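Local coordinates for lysine-sensitive aspartokinase 3 (Escherichia coli, PDB 2J0W), which catalyses the ATP-dependent phosphorylation of L-aspartate to 4-phospho-L-aspartate, the first step toward lysine, and is feedback-inhibited by lysine, at residues L386-S397 / Y420-V431. Numbering follows the deposited sequence.
Sequences LALVALIGNDLS and YGASSHNLCFLV
H425 reaches back to G393 through both its backbone and its ring. H425 O accepts a hydrogen bond from G393 N at 2.7 Å. Going outward, CB and CG pass beside G393 O. With CG anti to the carbonyl carbon (chi1 -78°), H425 ND1 donates a hydrogen bond to G393 O at 2.7 Å, the oxygen lying near the ring plane. H425 CE1 continues along the edge to N394 OD1 at 3.2 Å; that amide, its ND2 hydrogen-bonded to P297 O, stands almost upright to the ring (82°). With an alanine at H425, G393 O would probably lose its imidazole donor and N394 OD1 the ring edge beside it. Strands 386-393 and 426-431 run antiparallel as neighbours in the sheet of the ACT domain, within the part of the chain required for homodimerization; strand 299-313 borders 386-393 on its other edge. Backbone hydrogen bonds in both directions tie A387 to V431, V389 to F429 and L391 to L427. V389 CB sits over one face of the F429 ring in a CH-pi contact, 4.0 Å from the centroid; V406 of helix 402-407 packs on the same phenylalanine. On the sheet face of L388, A390 and C428, L388 CD1 presses on C428 CB at 3.4 Å, while A390 CB meets C428 SG at 3.6 Å. N426, on this face too, hydrogen-bonds through ND2 to E250 OE1 and to S345 OG of the second subunit.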
loop_
_atom_site.group_PDB
_atom_site.type_symbol
_atom_site.label_atom_id
_atom_site.label_comp_id
_atom_site.label_asym_id
_atom_site.label_seq_id
_atom_site.Cartn_x
_atom_site.Cartn_y
_atom_site.Cartn_z
ATOM N N LEU A 386 -7.775 -11.581 12.366
ATOM C CA LEU A 386 -6.857 -10.472 12.572
ATOM C C LEU A 386 -7.705 -9.240 12.867
ATOM O O LEU A 386 -8.817 -9.114 12.353
ATOM C CB LEU A 386 -6.019 -10.250 11.310
ATOM C CG LEU A 386 -4.909 -11.252 10.987
ATOM C CD1 LEU A 386 -4.470 -11.109 9.538
ATOM C CD2 LEU A 386 -3.730 -11.025 11.927
ATOM N N ALA A 387 -7.181 -8.337 13.694
ATOM C CA ALA A 387 -7.893 -7.117 14.070
ATOM C C ALA A 387 -7.102 -5.852 13.721
ATOM O O ALA A 387 -5.893 -5.777 13.954
ATOM C CB ALA A 387 -8.198 -7.150 15.564
ATOM N N LEU A 388 -7.788 -4.857 13.164
ATOM C CA LEU A 388 -7.138 -3.601 12.790
ATOM C C LEU A 388 -7.178 -2.575 13.913
ATOM O O LEU A 388 -8.218 -2.381 14.548
ATOM C CB LEU A 388 -7.811 -2.971 11.570
ATOM C CG LEU A 388 -7.284 -1.563 11.240
ATOM C CD1 LEU A 388 -5.982 -1.691 10.493
ATOM C CD2 LEU A 388 -8.272 -0.789 10.400
ATOM N N VAL A 389 -6.046 -1.915 14.150
ATOM C CA VAL A 389 -5.972 -0.867 15.160
ATOM C C VAL A 389 -5.565 0.428 14.454
ATOM O O VAL A 389 -4.549 0.484 13.759
ATOM C CB VAL A 389 -4.955 -1.199 16.286
ATOM C CG1 VAL A 389 -4.783 0.007 17.202
ATOM C CG2 VAL A 389 -5.459 -2.369 17.110
ATOM N N ALA A 390 -6.371 1.464 14.631
ATOM C CA ALA A 390 -6.112 2.742 13.999
ATOM C C ALA A 390 -5.930 3.880 14.993
ATOM O O ALA A 390 -6.629 3.945 15.997
ATOM C CB ALA A 390 -7.254 3.074 13.067
ATOM N N LEU A 391 -4.990 4.775 14.714
ATOM C CA LEU A 391 -4.772 5.942 15.560
ATOM C C LEU A 391 -5.170 7.151 14.746
ATOM O O LEU A 391 -4.618 7.402 13.679
ATOM C CB LEU A 391 -3.311 6.098 15.949
ATOM C CG LEU A 391 -3.030 7.513 16.483
ATOM C CD1 LEU A 391 -3.745 7.717 17.804
ATOM C CD2 LEU A 391 -1.540 7.721 16.659
ATOM N N ILE A 392 -6.126 7.909 15.241
ATOM C CA ILE A 392 -6.550 9.077 14.510
ATOM C C ILE A 392 -6.118 10.342 15.209
ATOM O O ILE A 392 -6.199 10.456 16.438
ATOM C CB ILE A 392 -8.058 9.076 14.318
ATOM C CG1 ILE A 392 -8.424 7.876 13.455
ATOM C CG2 ILE A 392 -8.526 10.395 13.689
ATOM C CD1 ILE A 392 -9.819 7.910 12.947
ATOM N N GLY A 393 -5.648 11.287 14.404
ATOM C CA GLY A 393 -5.192 12.553 14.925
ATOM C C GLY A 393 -5.010 13.526 13.788
ATOM O O GLY A 393 -5.777 13.516 12.818
ATOM N N ASN A 394 -3.974 14.351 13.885
ATOM C CA ASN A 394 -3.733 15.355 12.864
ATOM C C ASN A 394 -2.250 15.570 12.588
ATOM O O ASN A 394 -1.441 15.671 13.511
ATOM C CB ASN A 394 -4.404 16.651 13.313
ATOM C CG ASN A 394 -5.841 16.421 13.765
ATOM O OD1 ASN A 394 -6.750 16.308 12.945
ATOM N ND2 ASN A 394 -6.043 16.316 15.077
ATOM N N ASP A 395 -1.900 15.619 11.308
ATOM C CA ASP A 395 -0.515 15.823 10.893
ATOM C C ASP A 395 0.472 14.814 11.485
ATOM O O ASP A 395 1.600 15.167 11.841
ATOM C CB ASP A 395 -0.076 17.242 11.253
ATOM C CG ASP A 395 -0.976 18.292 10.645
ATOM O OD1 ASP A 395 -0.719 19.492 10.865
ATOM O OD2 ASP A 395 -1.943 17.917 9.947
ATOM N N LEU A 396 0.047 13.558 11.580
ATOM C CA LEU A 396 0.899 12.504 12.113
ATOM C C LEU A 396 2.087 12.253 11.182
ATOM O O LEU A 396 3.167 11.863 11.634
ATOM C CB LEU A 396 0.097 11.211 12.267
ATOM C CG LEU A 396 -1.222 11.321 13.030
ATOM C CD1 LEU A 396 -1.928 9.977 13.057
ATOM C CD2 LEU A 396 -0.946 11.797 14.430
ATOM N N SER A 397 1.876 12.490 9.884
ATOM C CA SER A 397 2.901 12.273 8.860
ATOM C C SER A 397 4.048 13.269 8.898
ATOM O O SER A 397 5.203 12.888 8.714
ATOM C CB SER A 397 2.263 12.276 7.464
ATOM O OG SER A 397 1.538 13.472 7.228
ATOM N N TYR A 420 0.761 3.194 6.767
ATOM C CA TYR A 420 0.832 4.589 7.175
ATOM C C TYR A 420 1.550 5.478 6.181
ATOM O O TYR A 420 2.556 5.079 5.584
ATOM C CB TYR A 420 1.533 4.670 8.524
ATOM C CG TYR A 420 1.946 6.052 8.964
ATOM C CD1 TYR A 420 1.018 7.093 9.043
ATOM C CD2 TYR A 420 3.265 6.311 9.330
ATOM C CE1 TYR A 420 1.395 8.353 9.480
ATOM C CE2 TYR A 420 3.651 7.567 9.768
ATOM C CZ TYR A 420 2.713 8.581 9.844
ATOM O OH TYR A 420 3.099 9.812 10.305
ATOM N N GLY A 421 1.022 6.691 6.016
ATOM C CA GLY A 421 1.620 7.664 5.116
ATOM C C GLY A 421 0.678 8.234 4.082
ATOM O O GLY A 421 0.955 9.269 3.487
ATOM N N ALA A 422 -0.439 7.555 3.873
ATOM C CA ALA A 422 -1.413 7.996 2.896
ATOM C C ALA A 422 -2.329 9.088 3.429
ATOM O O ALA A 422 -2.933 9.824 2.654
ATOM C CB ALA A 422 -2.228 6.812 2.417
ATOM N N SER A 423 -2.438 9.179 4.748
ATOM C CA SER A 423 -3.286 10.197 5.353
ATOM C C SER A 423 -2.639 10.822 6.577
ATOM O O SER A 423 -2.075 10.135 7.431
ATOM C CB SER A 423 -4.648 9.599 5.716
ATOM O OG SER A 423 -5.466 10.576 6.332
ATOM N N SER A 424 -2.706 12.140 6.645
ATOM C CA SER A 424 -2.116 12.828 7.776
ATOM C C SER A 424 -3.025 12.736 8.993
ATOM O O SER A 424 -2.823 13.439 9.985
ATOM C CB SER A 424 -1.855 14.291 7.427
ATOM O OG SER A 424 -3.038 14.942 6.987
ATOM N N HIS A 425 -4.036 11.873 8.915
ATOM C CA HIS A 425 -4.972 11.712 10.027
ATOM C C HIS A 425 -4.876 10.368 10.725
ATOM O O HIS A 425 -5.265 10.259 11.886
ATOM C CB HIS A 425 -6.418 11.898 9.562
ATOM C CG HIS A 425 -6.824 13.326 9.377
ATOM N ND1 HIS A 425 -6.945 14.209 10.429
ATOM C CD2 HIS A 425 -7.187 14.011 8.265
ATOM C CE1 HIS A 425 -7.372 15.374 9.973
ATOM N NE2 HIS A 425 -7.528 15.281 8.663
ATOM N N ASN A 426 -4.351 9.347 10.054
ATOM C CA ASN A 426 -4.294 8.039 10.704
ATOM C C ASN A 426 -3.077 7.158 10.457
ATOM O O ASN A 426 -2.340 7.320 9.482
ATOM C CB ASN A 426 -5.511 7.218 10.304
ATOM C CG ASN A 426 -5.302 6.503 8.986
ATOM O OD1 ASN A 426 -4.425 5.634 8.871
ATOM N ND2 ASN A 426 -6.089 6.869 7.977
ATOM N N LEU A 427 -2.932 6.182 11.346
ATOM C CA LEU A 427 -1.874 5.191 11.282
ATOM C C LEU A 427 -2.513 3.890 11.748
ATOM O O LEU A 427 -2.885 3.761 12.917
ATOM C CB LEU A 427 -0.730 5.561 12.218
ATOM C CG LEU A 427 0.475 4.618 12.164
ATOM C CD1 LEU A 427 1.689 5.357 12.678
ATOM C CD2 LEU A 427 0.223 3.346 12.972
ATOM N N CYS A 428 -2.648 2.923 10.849
ATOM C CA CYS A 428 -3.272 1.663 11.235
ATOM C C CYS A 428 -2.322 0.495 11.194
ATOM O O CYS A 428 -1.245 0.565 10.610
ATOM C CB CYS A 428 -4.444 1.353 10.314
ATOM S SG CYS A 428 -5.426 2.789 9.943
ATOM N N PHE A 429 -2.743 -0.590 11.820
ATOM C CA PHE A 429 -1.956 -1.799 11.816
ATOM C C PHE A 429 -2.765 -2.985 12.319
ATOM O O PHE A 429 -3.765 -2.819 13.015
ATOM C CB PHE A 429 -0.677 -1.605 12.627
ATOM C CG PHE A 429 -0.904 -1.280 14.063
ATOM C CD1 PHE A 429 -0.880 -2.281 15.028
ATOM C CD2 PHE A 429 -1.092 0.034 14.464
ATOM C CE1 PHE A 429 -1.033 -1.973 16.386
ATOM C CE2 PHE A 429 -1.248 0.355 15.816
ATOM C CZ PHE A 429 -1.216 -0.649 16.778
ATOM N N LEU A 430 -2.343 -4.179 11.930
ATOM C CA LEU A 430 -3.022 -5.392 12.332
ATOM C C LEU A 430 -2.282 -6.070 13.471
ATOM O O LEU A 430 -1.090 -5.837 13.684
ATOM C CB LEU A 430 -3.137 -6.364 11.142
ATOM C CG LEU A 430 -3.882 -5.862 9.893
ATOM C CD1 LEU A 430 -4.055 -7.012 8.897
ATOM C CD2 LEU A 430 -5.248 -5.294 10.281
ATOM N N VAL A 431 -3.017 -6.895 14.210
ATOM C CA VAL A 431 -2.486 -7.678 15.324
ATOM C C VAL A 431 -3.434 -8.863 15.472
ATOM O O VAL A 431 -4.622 -8.752 15.170
ATOM C CB VAL A 431 -2.460 -6.878 16.656
ATOM C CG1 VAL A 431 -1.639 -5.612 16.489
ATOM C CG2 VAL A 431 -3.869 -6.533 17.100
#